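Local coordinates for protein glyoxylate reductase (PDB 3WNV) that probably catalyses the NAD(P)H-dependent reduction of glyoxylate to glycolate, as a fungal member of the D-isomer specific 2-hydroxyacid dehydrogenase family, at residues Leu7-Ile12 with Asn58-His63; Ile12-Ala17 with Glu298-Met303; Glu18-Ala21 with Thr27-Glu30; Ile54-Ile59 with Gly65-Glu70; Leu308-Ser313 with Glu319-Val324. All blocks are in the same frame, centred on the assembly; numbering follows the deposited sequence.

Interaction 1. Residues Leu7-Ile12 with Asn58-His63; sequences LLIGDI and NISTKH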
# COMPACT_ATOMS: atom_id res chain seq x y z
N LEU A 7 -18.40 -15.37 -2.72
CA LEU A 7 -17.28 -16.25 -2.38
C LEU A 7 -16.20 -15.46 -1.65
O LEU A 7 -15.74 -14.42 -2.13
CB LEU A 7 -16.70 -16.86 -3.65
CG LEU A 7 -15.38 -17.61 -3.47
CD1 LEU A 7 -15.59 -18.85 -2.62
CD2 LEU A 7 -14.81 -18.01 -4.87
N LEU A 8 -15.80 -15.96 -0.49
CA LEU A 8 -14.76 -15.29 0.30
C LEU A 8 -13.42 -15.99 0.04
O LEU A 8 -13.32 -17.20 0.24
CB LEU A 8 -15.11 -15.46 1.78
CG LEU A 8 -13.93 -15.16 2.75
CD1 LEU A 8 -13.30 -13.76 2.57
CD2 LEU A 8 -14.34 -15.35 4.24
N ILE A 9 -12.42 -15.24 -0.43
CA ILE A 9 -11.08 -15.80 -0.62
C ILE A 9 -10.25 -15.39 0.59
O ILE A 9 -10.13 -14.21 0.88
CB ILE A 9 -10.32 -15.19 -1.84
CG1 ILE A 9 -11.17 -15.22 -3.13
CG2 ILE A 9 -9.00 -15.96 -2.04
CD1 ILE A 9 -11.57 -16.58 -3.60
N GLY A 10 -9.68 -16.36 1.30
CA GLY A 10 -8.85 -16.00 2.43
C GLY A 10 -9.69 -15.79 3.68
O GLY A 10 -10.73 -16.42 3.83
N ASP A 11 -9.22 -14.91 4.57
CA ASP A 11 -9.81 -14.79 5.90
C ASP A 11 -10.50 -13.43 6.07
O ASP A 11 -10.09 -12.43 5.45
CB ASP A 11 -8.73 -14.86 6.99
CG ASP A 11 -7.94 -16.16 6.99
OD1 ASP A 11 -8.48 -17.23 6.61
OD2 ASP A 11 -6.75 -16.11 7.41
N ILE A 12 -11.51 -13.41 6.94
CA ILE A 12 -12.04 -12.17 7.49
C ILE A 12 -11.81 -12.26 9.01
O ILE A 12 -12.22 -13.22 9.66
CB ILE A 12 -13.54 -11.96 7.09
CG1 ILE A 12 -13.64 -11.59 5.59
CG2 ILE A 12 -14.20 -10.94 7.98
CD1 ILE A 12 -15.08 -11.55 5.03
N ASN A 58 -5.40 -8.28 -0.13
CA ASN A 58 -3.98 -8.38 -0.49
C ASN A 58 -3.34 -9.60 0.15
O ASN A 58 -2.62 -10.35 -0.51
CB ASN A 58 -3.24 -7.09 -0.11
CG ASN A 58 -3.42 -5.99 -1.15
OD1 ASN A 58 -3.49 -6.24 -2.37
ND2 ASN A 58 -3.49 -4.75 -0.67
N ILE A 59 -3.65 -9.86 1.42
CA ILE A 59 -3.06 -11.04 2.05
C ILE A 59 -3.46 -12.35 1.38
O ILE A 59 -2.64 -13.29 1.30
CB ILE A 59 -3.40 -11.07 3.57
CG1 ILE A 59 -2.62 -9.96 4.27
CG2 ILE A 59 -3.04 -12.36 4.18
CD1 ILE A 59 -3.07 -9.74 5.70
N SER A 60 -4.71 -12.44 0.89
CA SER A 60 -5.25 -13.68 0.33
C SER A 60 -4.59 -14.11 -0.98
O SER A 60 -4.82 -15.23 -1.46
CB SER A 60 -6.78 -13.58 0.10
OG SER A 60 -7.11 -12.63 -0.93
N THR A 61 -3.75 -13.24 -1.54
CA THR A 61 -2.99 -13.53 -2.75
C THR A 61 -2.16 -14.81 -2.54
O THR A 61 -1.91 -15.58 -3.46
CB THR A 61 -2.08 -12.34 -3.11
OG1 THR A 61 -2.88 -11.17 -3.21
CG2 THR A 61 -1.44 -12.55 -4.48
N LYS A 62 -1.76 -15.06 -1.30
CA LYS A 62 -0.97 -16.27 -1.03
C LYS A 62 -1.79 -17.52 -1.27
O LYS A 62 -1.23 -18.59 -1.41
CB LYS A 62 -0.40 -16.25 0.40
CG LYS A 62 -1.44 -16.42 1.50
CD LYS A 62 -0.82 -16.07 2.86
CE LYS A 62 -1.70 -16.52 3.99
NZ LYS A 62 -0.89 -17.02 5.14
N HIS A 63 -3.11 -17.41 -1.29
CA HIS A 63 -3.90 -18.63 -1.49
C HIS A 63 -4.27 -18.86 -2.94
O HIS A 63 -4.63 -19.98 -3.32
CB HIS A 63 -5.18 -18.61 -0.64
CG HIS A 63 -4.95 -18.37 0.82
ND1 HIS A 63 -4.33 -19.29 1.64
CD2 HIS A 63 -5.30 -17.33 1.61
CE1 HIS A 63 -4.28 -18.81 2.87
NE2 HIS A 63 -4.86 -17.62 2.88
O HOH W 1 -5.09 -16.17 5.45

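Interaction 2. Residues Ile12-Ala17 with Glu298-Met303; sequences IVHARA and ETQKEM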
# COMPACT_ATOMS: atom_id res chain seq x y z
N ILE A 12 -11.51 -13.41 6.94
CA ILE A 12 -12.04 -12.17 7.49
C ILE A 12 -11.81 -12.26 9.01
O ILE A 12 -12.22 -13.22 9.66
CB ILE A 12 -13.54 -11.96 7.09
CG1 ILE A 12 -13.64 -11.59 5.59
CG2 ILE A 12 -14.20 -10.94 7.98
CD1 ILE A 12 -15.08 -11.55 5.03
N VAL A 13 -11.09 -11.27 9.52
CA VAL A 13 -10.57 -11.32 10.88
C VAL A 13 -11.49 -10.62 11.85
O VAL A 13 -11.78 -11.14 12.94
CB VAL A 13 -9.18 -10.66 10.97
CG1 VAL A 13 -8.63 -10.76 12.40
CG2 VAL A 13 -8.21 -11.24 9.94
N HIS A 14 -11.97 -9.44 11.46
CA HIS A 14 -12.66 -8.58 12.42
C HIS A 14 -14.15 -8.46 12.19
O HIS A 14 -14.87 -8.02 13.09
CB HIS A 14 -12.07 -7.18 12.42
CG HIS A 14 -10.59 -7.15 12.61
ND1 HIS A 14 -10.01 -7.35 13.85
CD2 HIS A 14 -9.58 -6.96 11.73
CE1 HIS A 14 -8.69 -7.27 13.71
NE2 HIS A 14 -8.41 -7.05 12.44
N ALA A 15 -14.60 -8.80 10.99
CA ALA A 15 -15.97 -8.47 10.59
C ALA A 15 -16.75 -9.71 10.17
O ALA A 15 -17.60 -9.63 9.28
CB ALA A 15 -15.95 -7.46 9.50
N ARG A 16 -16.47 -10.83 10.84
CA ARG A 16 -17.13 -12.08 10.52
C ARG A 16 -18.65 -11.93 10.64
O ARG A 16 -19.38 -12.49 9.83
CB ARG A 16 -16.64 -13.22 11.43
CG ARG A 16 -15.29 -13.81 11.06
CD ARG A 16 -15.29 -14.56 9.69
NE ARG A 16 -16.36 -15.54 9.49
CZ ARG A 16 -16.38 -16.46 8.51
NH1 ARG A 16 -15.37 -16.57 7.66
NH2 ARG A 16 -17.39 -17.28 8.39
N ALA A 17 -19.13 -11.19 11.64
CA ALA A 17 -20.58 -10.99 11.81
C ALA A 17 -21.24 -10.35 10.60
O ALA A 17 -22.33 -10.76 10.20
CB ALA A 17 -20.85 -10.16 13.03
N GLU A 298 -8.24 -0.92 14.56
CA GLU A 298 -9.28 -0.02 14.09
C GLU A 298 -9.24 0.11 12.57
O GLU A 298 -10.29 0.08 11.93
CB GLU A 298 -9.11 1.33 14.74
CG GLU A 298 -9.31 1.28 16.25
CD GLU A 298 -8.03 1.05 17.06
OE1 GLU A 298 -6.99 0.66 16.48
OE2 GLU A 298 -8.08 1.26 18.29
N THR A 299 -8.04 0.30 12.02
CA THR A 299 -7.87 0.32 10.57
C THR A 299 -8.25 -1.00 9.85
O THR A 299 -8.98 -0.98 8.86
CB THR A 299 -6.50 0.79 10.20
OG1 THR A 299 -6.35 2.15 10.64
CG2 THR A 299 -6.30 0.71 8.67
N GLN A 300 -7.73 -2.13 10.31
CA GLN A 300 -8.12 -3.40 9.69
C GLN A 300 -9.61 -3.63 9.71
O GLN A 300 -10.14 -4.14 8.73
CB GLN A 300 -7.39 -4.61 10.31
CG GLN A 300 -5.93 -4.70 9.85
CD GLN A 300 -5.27 -5.98 10.30
OE1 GLN A 300 -5.83 -6.75 11.10
NE2 GLN A 300 -4.09 -6.25 9.78
N LYS A 301 -10.31 -3.27 10.80
CA LYS A 301 -11.74 -3.57 10.84
C LYS A 301 -12.44 -2.58 9.94
O LYS A 301 -13.37 -2.94 9.23
CB LYS A 301 -12.32 -3.45 12.25
CG LYS A 301 -13.82 -3.78 12.25
CD LYS A 301 -14.34 -4.10 13.65
CE LYS A 301 -15.83 -4.42 13.57
NZ LYS A 301 -16.30 -4.90 14.87
N GLU A 302 -11.95 -1.34 9.90
CA GLU A 302 -12.60 -0.36 9.01
C GLU A 302 -12.45 -0.79 7.55
O GLU A 302 -13.37 -0.63 6.75
CB GLU A 302 -12.01 1.03 9.17
CG GLU A 302 -12.62 2.08 8.24
CD GLU A 302 -14.07 2.44 8.57
OE1 GLU A 302 -14.61 2.03 9.64
OE2 GLU A 302 -14.70 3.12 7.73
N MET A 303 -11.30 -1.37 7.22
CA MET A 303 -11.06 -1.82 5.84
C MET A 303 -12.01 -3.00 5.50
O MET A 303 -12.68 -2.96 4.48
CB MET A 303 -9.60 -2.20 5.64
CG MET A 303 -8.57 -0.98 5.60
SD MET A 303 -6.95 -1.68 5.82
CE MET A 303 -6.62 -2.19 4.14
O HOH W 2 -18.06 -7.49 13.66
O HOH W 3 -14.35 -7.13 15.57

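Interaction 3. Residues Glu18-Ala21 with Thr27-Glu30; sequences EWEA and TLKE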
# COMPACT_ATOMS: atom_id res chain seq x y z
N GLU A 18 -20.55 -9.37 10.03
CA GLU A 18 -21.06 -8.63 8.87
C GLU A 18 -21.06 -9.51 7.63
O GLU A 18 -21.94 -9.39 6.79
CB GLU A 18 -20.23 -7.35 8.65
CG GLU A 18 -20.54 -6.21 9.68
CD GLU A 18 -19.91 -6.39 11.06
OE1 GLU A 18 -19.08 -7.32 11.27
OE2 GLU A 18 -20.22 -5.57 11.97
N TRP A 19 -20.05 -10.39 7.51
CA TRP A 19 -20.04 -11.37 6.42
C TRP A 19 -21.21 -12.33 6.59
O TRP A 19 -22.00 -12.49 5.67
CB TRP A 19 -18.69 -12.13 6.37
CG TRP A 19 -18.71 -13.39 5.50
CD1 TRP A 19 -18.77 -14.68 5.95
CD2 TRP A 19 -18.65 -13.47 4.07
NE1 TRP A 19 -18.76 -15.54 4.90
CE2 TRP A 19 -18.69 -14.84 3.73
CE3 TRP A 19 -18.59 -12.52 3.04
CZ2 TRP A 19 -18.65 -15.30 2.40
CZ3 TRP A 19 -18.55 -12.96 1.72
CH2 TRP A 19 -18.58 -14.35 1.41
N GLU A 20 -21.36 -12.94 7.76
CA GLU A 20 -22.44 -13.91 7.97
C GLU A 20 -23.80 -13.29 7.72
O GLU A 20 -24.72 -13.95 7.23
CB GLU A 20 -22.39 -14.47 9.38
CG GLU A 20 -21.07 -15.16 9.71
CD GLU A 20 -20.91 -16.53 9.04
OE1 GLU A 20 -21.80 -16.97 8.27
OE2 GLU A 20 -19.87 -17.16 9.33
N ALA A 21 -23.93 -12.01 8.04
CA ALA A 21 -25.19 -11.31 7.82
C ALA A 21 -25.65 -11.30 6.35
O ALA A 21 -26.83 -11.24 6.07
CB ALA A 21 -25.10 -9.91 8.36
N THR A 27 -26.03 -17.08 -0.98
CA THR A 27 -25.34 -18.27 -0.45
C THR A 27 -23.89 -17.90 -0.19
O THR A 27 -23.19 -17.43 -1.10
CB THR A 27 -25.34 -19.38 -1.51
OG1 THR A 27 -26.69 -19.78 -1.78
CG2 THR A 27 -24.49 -20.58 -1.06
N LEU A 28 -23.41 -18.07 1.05
CA LEU A 28 -22.02 -17.71 1.34
C LEU A 28 -21.13 -18.93 1.12
O LEU A 28 -21.42 -20.02 1.62
CB LEU A 28 -21.87 -17.18 2.78
CG LEU A 28 -22.78 -15.99 3.15
CD1 LEU A 28 -22.64 -15.61 4.64
CD2 LEU A 28 -22.53 -14.75 2.26
N LYS A 29 -20.07 -18.75 0.34
CA LYS A 29 -19.09 -19.80 0.02
C LYS A 29 -17.71 -19.31 0.42
O LYS A 29 -17.44 -18.11 0.43
CB LYS A 29 -19.11 -20.15 -1.48
CG LYS A 29 -20.40 -20.83 -1.88
CD LYS A 29 -20.32 -21.40 -3.28
CE LYS A 29 -21.68 -21.88 -3.74
NZ LYS A 29 -22.21 -22.99 -2.93
N GLU A 30 -16.82 -20.22 0.80
CA GLU A 30 -15.49 -19.77 1.18
C GLU A 30 -14.36 -20.60 0.59
O GLU A 30 -14.46 -21.82 0.56
CB GLU A 30 -15.34 -19.78 2.72
CG GLU A 30 -16.29 -18.88 3.49
CD GLU A 30 -15.97 -18.87 4.97
OE1 GLU A 30 -14.79 -19.09 5.31
OE2 GLU A 30 -16.89 -18.63 5.80
O HOH W 4 -19.31 -18.57 5.11

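Interaction 4. Residues Ile54-Ile59 with Gly65-Glu70; sequences IYRSNI and GPFDRE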
# COMPACT_ATOMS: atom_id res chain seq x y z
N ILE A 54 -17.14 -11.60 -5.21
CA ILE A 54 -16.02 -12.26 -4.54
C ILE A 54 -15.41 -11.25 -3.59
O ILE A 54 -15.14 -10.11 -3.99
CB ILE A 54 -14.93 -12.66 -5.55
CG1 ILE A 54 -15.37 -13.89 -6.36
CG2 ILE A 54 -13.60 -12.95 -4.82
CD1 ILE A 54 -14.37 -14.19 -7.52
N TYR A 55 -15.18 -11.66 -2.35
CA TYR A 55 -14.40 -10.85 -1.42
C TYR A 55 -12.99 -11.38 -1.46
O TYR A 55 -12.80 -12.58 -1.29
CB TYR A 55 -14.95 -11.08 0.02
CG TYR A 55 -14.17 -10.34 1.12
CD1 TYR A 55 -12.85 -10.69 1.45
CD2 TYR A 55 -14.78 -9.35 1.87
CE1 TYR A 55 -12.13 -10.02 2.48
CE2 TYR A 55 -14.09 -8.67 2.89
CZ TYR A 55 -12.76 -9.01 3.18
OH TYR A 55 -12.12 -8.35 4.20
N ARG A 56 -11.99 -10.50 -1.64
CA ARG A 56 -10.62 -10.97 -1.52
C ARG A 56 -9.80 -9.89 -0.87
O ARG A 56 -10.27 -8.75 -0.70
CB ARG A 56 -10.03 -11.32 -2.90
CG ARG A 56 -9.76 -10.12 -3.80
CD ARG A 56 -9.09 -10.55 -5.11
NE ARG A 56 -7.75 -11.14 -4.88
CZ ARG A 56 -6.61 -10.43 -4.83
NH1 ARG A 56 -6.63 -9.10 -4.94
NH2 ARG A 56 -5.44 -11.05 -4.68
N SER A 57 -8.55 -10.21 -0.54
CA SER A 57 -7.66 -9.21 0.07
C SER A 57 -6.22 -9.28 -0.46
O SER A 57 -5.84 -10.26 -1.12
CB SER A 57 -7.63 -9.41 1.57
OG SER A 57 -7.12 -10.71 1.88
N ASN A 58 -5.40 -8.28 -0.13
CA ASN A 58 -3.98 -8.38 -0.49
C ASN A 58 -3.34 -9.60 0.15
O ASN A 58 -2.62 -10.35 -0.51
CB ASN A 58 -3.24 -7.09 -0.11
CG ASN A 58 -3.42 -5.99 -1.15
OD1 ASN A 58 -3.49 -6.24 -2.37
ND2 ASN A 58 -3.49 -4.75 -0.67
N ILE A 59 -3.65 -9.86 1.42
CA ILE A 59 -3.06 -11.04 2.05
C ILE A 59 -3.46 -12.35 1.38
O ILE A 59 -2.64 -13.29 1.30
CB ILE A 59 -3.40 -11.07 3.57
CG1 ILE A 59 -2.62 -9.96 4.27
CG2 ILE A 59 -3.04 -12.36 4.18
CD1 ILE A 59 -3.07 -9.74 5.70
N GLY A 65 -2.62 -16.81 -5.73
CA GLY A 65 -1.82 -16.04 -6.67
C GLY A 65 -2.63 -14.82 -7.08
O GLY A 65 -3.77 -14.65 -6.66
N PRO A 66 -2.05 -13.96 -7.92
CA PRO A 66 -2.76 -12.73 -8.28
C PRO A 66 -4.00 -13.02 -9.12
O PRO A 66 -4.10 -14.03 -9.85
CB PRO A 66 -1.74 -11.95 -9.13
CG PRO A 66 -0.74 -12.99 -9.55
CD PRO A 66 -0.68 -13.98 -8.45
N PHE A 67 -4.93 -12.08 -9.05
CA PHE A 67 -6.07 -12.07 -9.92
C PHE A 67 -5.63 -11.38 -11.21
O PHE A 67 -6.16 -10.32 -11.62
CB PHE A 67 -7.25 -11.37 -9.24
CG PHE A 67 -8.12 -12.31 -8.43
CD1 PHE A 67 -7.54 -13.20 -7.53
CD2 PHE A 67 -9.49 -12.28 -8.57
CE1 PHE A 67 -8.34 -14.07 -6.79
CE2 PHE A 67 -10.30 -13.15 -7.82
CZ PHE A 67 -9.71 -14.05 -6.93
N ASP A 68 -4.67 -12.02 -11.86
CA ASP A 68 -4.18 -11.57 -13.18
C ASP A 68 -5.07 -12.02 -14.34
O ASP A 68 -6.13 -12.62 -14.13
CB ASP A 68 -2.74 -12.03 -13.40
CG ASP A 68 -2.56 -13.53 -13.23
OD1 ASP A 68 -3.54 -14.30 -13.27
OD2 ASP A 68 -1.39 -13.95 -13.07
N ARG A 69 -4.65 -11.72 -15.56
CA ARG A 69 -5.48 -12.05 -16.72
C ARG A 69 -5.83 -13.53 -16.75
O ARG A 69 -6.96 -13.89 -17.04
CB ARG A 69 -4.81 -11.55 -18.00
CG ARG A 69 -5.48 -11.97 -19.30
CD ARG A 69 -4.89 -11.18 -20.50
NE ARG A 69 -5.28 -9.77 -20.40
CZ ARG A 69 -6.42 -9.29 -20.89
NH1 ARG A 69 -7.27 -10.10 -21.51
NH2 ARG A 69 -6.73 -8.00 -20.75
N GLU A 70 -4.88 -14.40 -16.42
CA GLU A 70 -5.11 -15.84 -16.48
C GLU A 70 -6.19 -16.31 -15.51
O GLU A 70 -7.02 -17.15 -15.84
CB GLU A 70 -3.83 -16.58 -16.12
CG GLU A 70 -4.02 -18.08 -15.90
CD GLU A 70 -2.80 -18.73 -15.26
OE1 GLU A 70 -1.79 -18.04 -15.03
OE2 GLU A 70 -2.84 -19.95 -14.97

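Interaction 5. Residues Leu308-Ser313 with Glu319-Val324; sequences LNNLRS and ELLTQV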
# COMPACT_ATOMS: atom_id res chain seq x y z
N LEU A 308 -17.16 -5.06 2.85
CA LEU A 308 -18.41 -5.78 3.02
C LEU A 308 -19.57 -4.86 2.64
O LEU A 308 -20.59 -5.33 2.16
CB LEU A 308 -18.53 -6.37 4.43
CG LEU A 308 -17.56 -7.55 4.64
CD1 LEU A 308 -17.38 -7.86 6.13
CD2 LEU A 308 -18.02 -8.80 3.89
N ASN A 309 -19.41 -3.56 2.87
CA ASN A 309 -20.42 -2.60 2.46
C ASN A 309 -20.50 -2.45 0.94
O ASN A 309 -21.59 -2.28 0.39
CB ASN A 309 -20.21 -1.24 3.16
CG ASN A 309 -20.69 -1.27 4.60
OD1 ASN A 309 -21.65 -1.95 4.91
ND2 ASN A 309 -20.01 -0.54 5.48
N ASN A 310 -19.34 -2.47 0.28
CA ASN A 310 -19.31 -2.58 -1.18
C ASN A 310 -20.04 -3.82 -1.67
O ASN A 310 -20.86 -3.74 -2.56
CB ASN A 310 -17.88 -2.61 -1.69
CG ASN A 310 -17.33 -1.23 -1.95
OD1 ASN A 310 -17.66 -0.60 -2.97
ND2 ASN A 310 -16.49 -0.74 -1.03
N LEU A 311 -19.73 -4.98 -1.09
CA LEU A 311 -20.44 -6.21 -1.43
C LEU A 311 -21.95 -6.12 -1.28
O LEU A 311 -22.71 -6.55 -2.15
CB LEU A 311 -19.94 -7.36 -0.57
CG LEU A 311 -18.62 -7.91 -1.03
CD1 LEU A 311 -17.95 -8.73 0.08
CD2 LEU A 311 -18.86 -8.73 -2.27
N ARG A 312 -22.40 -5.60 -0.16
CA ARG A 312 -23.82 -5.51 0.10
C ARG A 312 -24.49 -4.57 -0.91
O ARG A 312 -25.57 -4.87 -1.43
CB ARG A 312 -24.06 -5.04 1.55
CG ARG A 312 -25.53 -4.84 1.86
CD ARG A 312 -25.71 -4.39 3.30
NE ARG A 312 -25.45 -5.47 4.25
CZ ARG A 312 -26.36 -6.40 4.58
NH1 ARG A 312 -27.56 -6.36 4.02
NH2 ARG A 312 -26.08 -7.35 5.47
N SER A 313 -23.82 -3.46 -1.21
CA SER A 313 -24.34 -2.52 -2.20
C SER A 313 -24.42 -3.19 -3.57
O SER A 313 -25.40 -3.02 -4.31
CB SER A 313 -23.42 -1.30 -2.29
OG SER A 313 -23.98 -0.32 -3.14
N GLU A 319 -24.49 -1.74 -7.49
CA GLU A 319 -23.46 -0.71 -7.60
C GLU A 319 -22.46 -0.78 -6.45
O GLU A 319 -22.77 -1.25 -5.36
CB GLU A 319 -24.09 0.68 -7.71
CG GLU A 319 -24.81 1.16 -6.47
CD GLU A 319 -26.11 1.84 -6.80
OE1 GLU A 319 -26.69 1.53 -7.87
OE2 GLU A 319 -26.57 2.68 -5.99
N LEU A 320 -21.24 -0.33 -6.72
CA LEU A 320 -20.19 -0.29 -5.72
C LEU A 320 -20.13 1.07 -5.01
O LEU A 320 -20.64 2.08 -5.51
CB LEU A 320 -18.85 -0.62 -6.37
CG LEU A 320 -18.68 -2.03 -6.92
CD1 LEU A 320 -17.39 -2.14 -7.77
CD2 LEU A 320 -18.67 -3.07 -5.78
N LEU A 321 -19.49 1.09 -3.85
CA LEU A 321 -19.28 2.32 -3.11
C LEU A 321 -17.95 2.96 -3.48
O LEU A 321 -17.86 4.18 -3.67
CB LEU A 321 -19.32 2.04 -1.61
CG LEU A 321 -20.60 1.40 -1.10
CD1 LEU A 321 -20.58 1.37 0.42
CD2 LEU A 321 -21.79 2.18 -1.59
N THR A 322 -16.90 2.14 -3.57
CA THR A 322 -15.57 2.62 -3.91
C THR A 322 -14.95 1.87 -5.10
O THR A 322 -13.87 1.25 -4.98
CB THR A 322 -14.61 2.49 -2.74
OG1 THR A 322 -14.63 1.15 -2.21
CG2 THR A 322 -14.99 3.49 -1.64
N GLN A 323 -15.63 1.94 -6.22
CA GLN A 323 -15.11 1.32 -7.47
C GLN A 323 -13.77 1.94 -7.84
O GLN A 323 -13.57 3.15 -7.70
CB GLN A 323 -16.10 1.53 -8.59
CG GLN A 323 -15.70 0.78 -9.87
CD GLN A 323 -16.78 0.78 -10.94
OE1 GLN A 323 -17.66 1.65 -10.95
NE2 GLN A 323 -16.73 -0.19 -11.85
N VAL A 324 -12.83 1.11 -8.28
CA VAL A 324 -11.48 1.59 -8.65
C VAL A 324 -11.56 2.67 -9.75
O VAL A 324 -12.38 2.59 -10.65
CB VAL A 324 -10.58 0.43 -9.08
CG1 VAL A 324 -10.34 -0.53 -7.89
CG2 VAL A 324 -11.16 -0.32 -10.31
O HOH W 5 -25.23 2.29 -3.32

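Interaction 1. Residues Leu7-Ile12 with Asn58-His63
Gly10 and Ser60 bring the two backbones together, their CA atoms 4.8 Å apart, where strand 5-9 runs out into a loop and Asn58 to Thr61 form a type I beta turn. No direct hydrogen bond joins the segments; the evidence is van der Waals contact plus one water. Ser60 CB lies 3.5 Å from Ile9 O and also meets Ile9 CG2, the branch that stands anti to the backbone N. The hydroxyl of Ser60 bonds back to Ser57 O, at the end of strand 51-57, which leaves the methylene to do the packing. Gly10, with phi 85° and psi -150°, adopts a backbone shape that favours glycine. Gly10 CA approaches His63 CD2 obliquely at 3.9 Å. Water 1 lies at the ring edge, in plane, 3.0 Å from His63 NE2, and donates to Asp11 OD2 at 2.6 Å; the carboxylate and imidazole are thereby linked without touching. Thr61 OG1 and Thr61 N both bond Asn58 O from the same face of its plane, which braces the turn. The contact joins the loops that follow neighbouring parallel strands 5-9 and 51-57, in a five-stranded sheet of order 2-1-3-4-5 that fits the flavodoxin-like domain of this dehydrogenase family.

Interaction 2. Residues Ile12-Ala17 with Glu298-Met303
His14 meets helix 297-317 through its ring edge and its CB, with Gln300 taking the first and Lys301 the second. The Gln300 amide plane is turned 54° from the imidazole, yet the bond between them is nearly ideal: His14 NE2 donates to Gln300 OE1 over 2.9 Å with an N-H...O angle of 173°. The oxygen lies in the ring plane, and the nitrogen lies in the amide plane on a lone pair of OE1. This geometry is consistent with a proton on NE2. The Gln300 chain, extended beyond CG, carries OE1 to the ring. Gln300 CB makes a separate contact, 3.4 Å from His14 NE2, and Val13 CG1 sits over one face of the ring, which probably limits its rotation.

Lys301 crosses His14 at a slant, at its CB. With CG anti to the backbone N (chi1 -180°) and the rest stretched out, its CB comes within 3.7 Å of His14 CB while CD and CE pass near the carbonyl. The ammonium does not bond that carbonyl directly; water 3 bridges them, donating to His14 O at 2.7 Å and accepting from Lys301 NZ at 3.0 Å. Water 2 makes a similar bridge, weak at the lysine.

One turn further along helix 297-317, Glu304 accepts from the backbone N of both Val13 and His14. The loop between strand 5-9 and helix 16-21 is therefore fastened to the N-terminal part of that long helix, while Ala15 packs against Leu305 and Leu308.

Interaction 3. Residues Glu18-Ala21 with Thr27-Glu30
Leu28 lies over one face of the Trp19 indole, its CD2 4.0 Å from the centroid of the six-membered ring and only 15° off the normal, a CH-pi contact. The methyl is offset toward the rim, and Leu28 CB adds apolar packing against Trp19 CZ2 at 3.7 Å. The two side chains run past each other in opposite directions. The second methyl, CD1, turns to the helix backbone, 3.3 Å from Trp19 O and also near Glu20 O, so the leucine fills the angle between indole and helix.

Trp19 reaches this place because its CG stands anti to the backbone N (chi1 166°), which sends the ring out toward the strand. Lys29 O lies near the ring plane at its edge, 3.6 Å from Trp19 CZ2. The indole nitrogen is not bonded directly to Glu30; water 4, in the ring plane, accepts from Trp19 NE1 at 3.1 Å and donates to Glu30 OE2 at 2.5 Å. Ring and carboxylate planes stand 80° apart. Glu20 OE2 and Glu30 OE2 are 4.8 Å from each other, but Arg16 makes a salt bridge to both, which should offset their repulsion.

The contact belongs to the beta-alpha-beta unit of strand 5-9, helix 16-21 and strand 27-31. Through Leu8 of strand 5-9, the neighbour of strand 27-31, and Leu308, Trp19 of helix 16-21 packs against both the sheet and the neighbouring helix 297-317.

Interaction 4. Residues Ile54-Ile59 with Gly65-Glu70
Arg56 NE approaches the Phe67 ring from above, 3.4 Å from Phe67 CD1, and no hydrogen bond crosses between the segments. The more centred contact is made by the methylene before it: Arg56 CD stands 3.7 Å from the ring centroid and 3° off the normal, a CH-pi contact over the face. The guanidinium lies farther out, Arg56 CZ at 4.6 Å from the same centroid and 34° off the normal, an off-centre cation-pi pair with the planes 39° apart. A bend at chi3 carries the group past the ring toward its rim, and Arg56 NH1 goes on to bond Asn91 OD1. Ile54 CD1 meets the ring at its edge, 4.2 Å from Phe67 CE2. Phe67 is the centre of an inverse gamma turn, and its CB is directed toward strand 51-57. Ile54 and Arg56, alternate residues of that strand, thus face the connection between helices 61-64 and 69-74, while Phe67 and Arg56 both also touch Ile82 of the adjoining strand 81-85.

Interaction 5. Residues Leu308-Ser313 with Glu319-Val324
Asn310 makes the tight centre of the contact: its buried amide holds the chain that returns after helix 297-317. Asn310 OD1 accepts from two successive backbone nitrogens, Leu321 N at 2.6 Å, donating from above the carbonyl plane, and Thr322 N at 2.9 Å, which is in that plane on a lone pair. Asn310 ND2 donates to Thr322 OG1 at 2.9 Å, with the oxygen tilted 26° from the amide plane, and also bonds Leu306 O, so the amide's rotation is fixed from both ends. Thr322 OG1 in turn bonds Ser106 O. Buried Ser313 adds a short bond, OG donating to Glu319 O at 2.7 Å.

Toward solvent the fit relaxes. The Glu319 carboxylate is reached through water 5, which donates to both Ser313 OG and Glu319 OE2. Exposed Leu321 lays CD1 3.8 Å from Asn309 CB and CD2 beside Ser313.

The Asn310 amide thus ties the irregular C-terminal segment to helix 297-317, beside strand 103-105 and the residue after it, where Val324 and Thr322 form backbone bonds.

Overall arrangement
From the N terminus, strand 5-9 leads into interaction 1, which closes a loop to the turn after strand 51-57. Interaction 2 starts at Ile12, shared with interaction 1, and spans most of the chain to helix 297-317, so the two cross. Interaction 3 is a short closure between helix 16-21 and strand 27-31, lying within both. Interaction 4 opens on strand 51-57, shares Asn58 and Ile59 with interaction 1, closes a short loop at 65-70 and sits inside the span of interaction 2. Interaction 5 follows all of them in series. Leu308 joins several, touching Ile12, Trp19 and Tyr55, so the long C-terminal helix is packed onto the N-terminal five-stranded sheet and its first crossover helix.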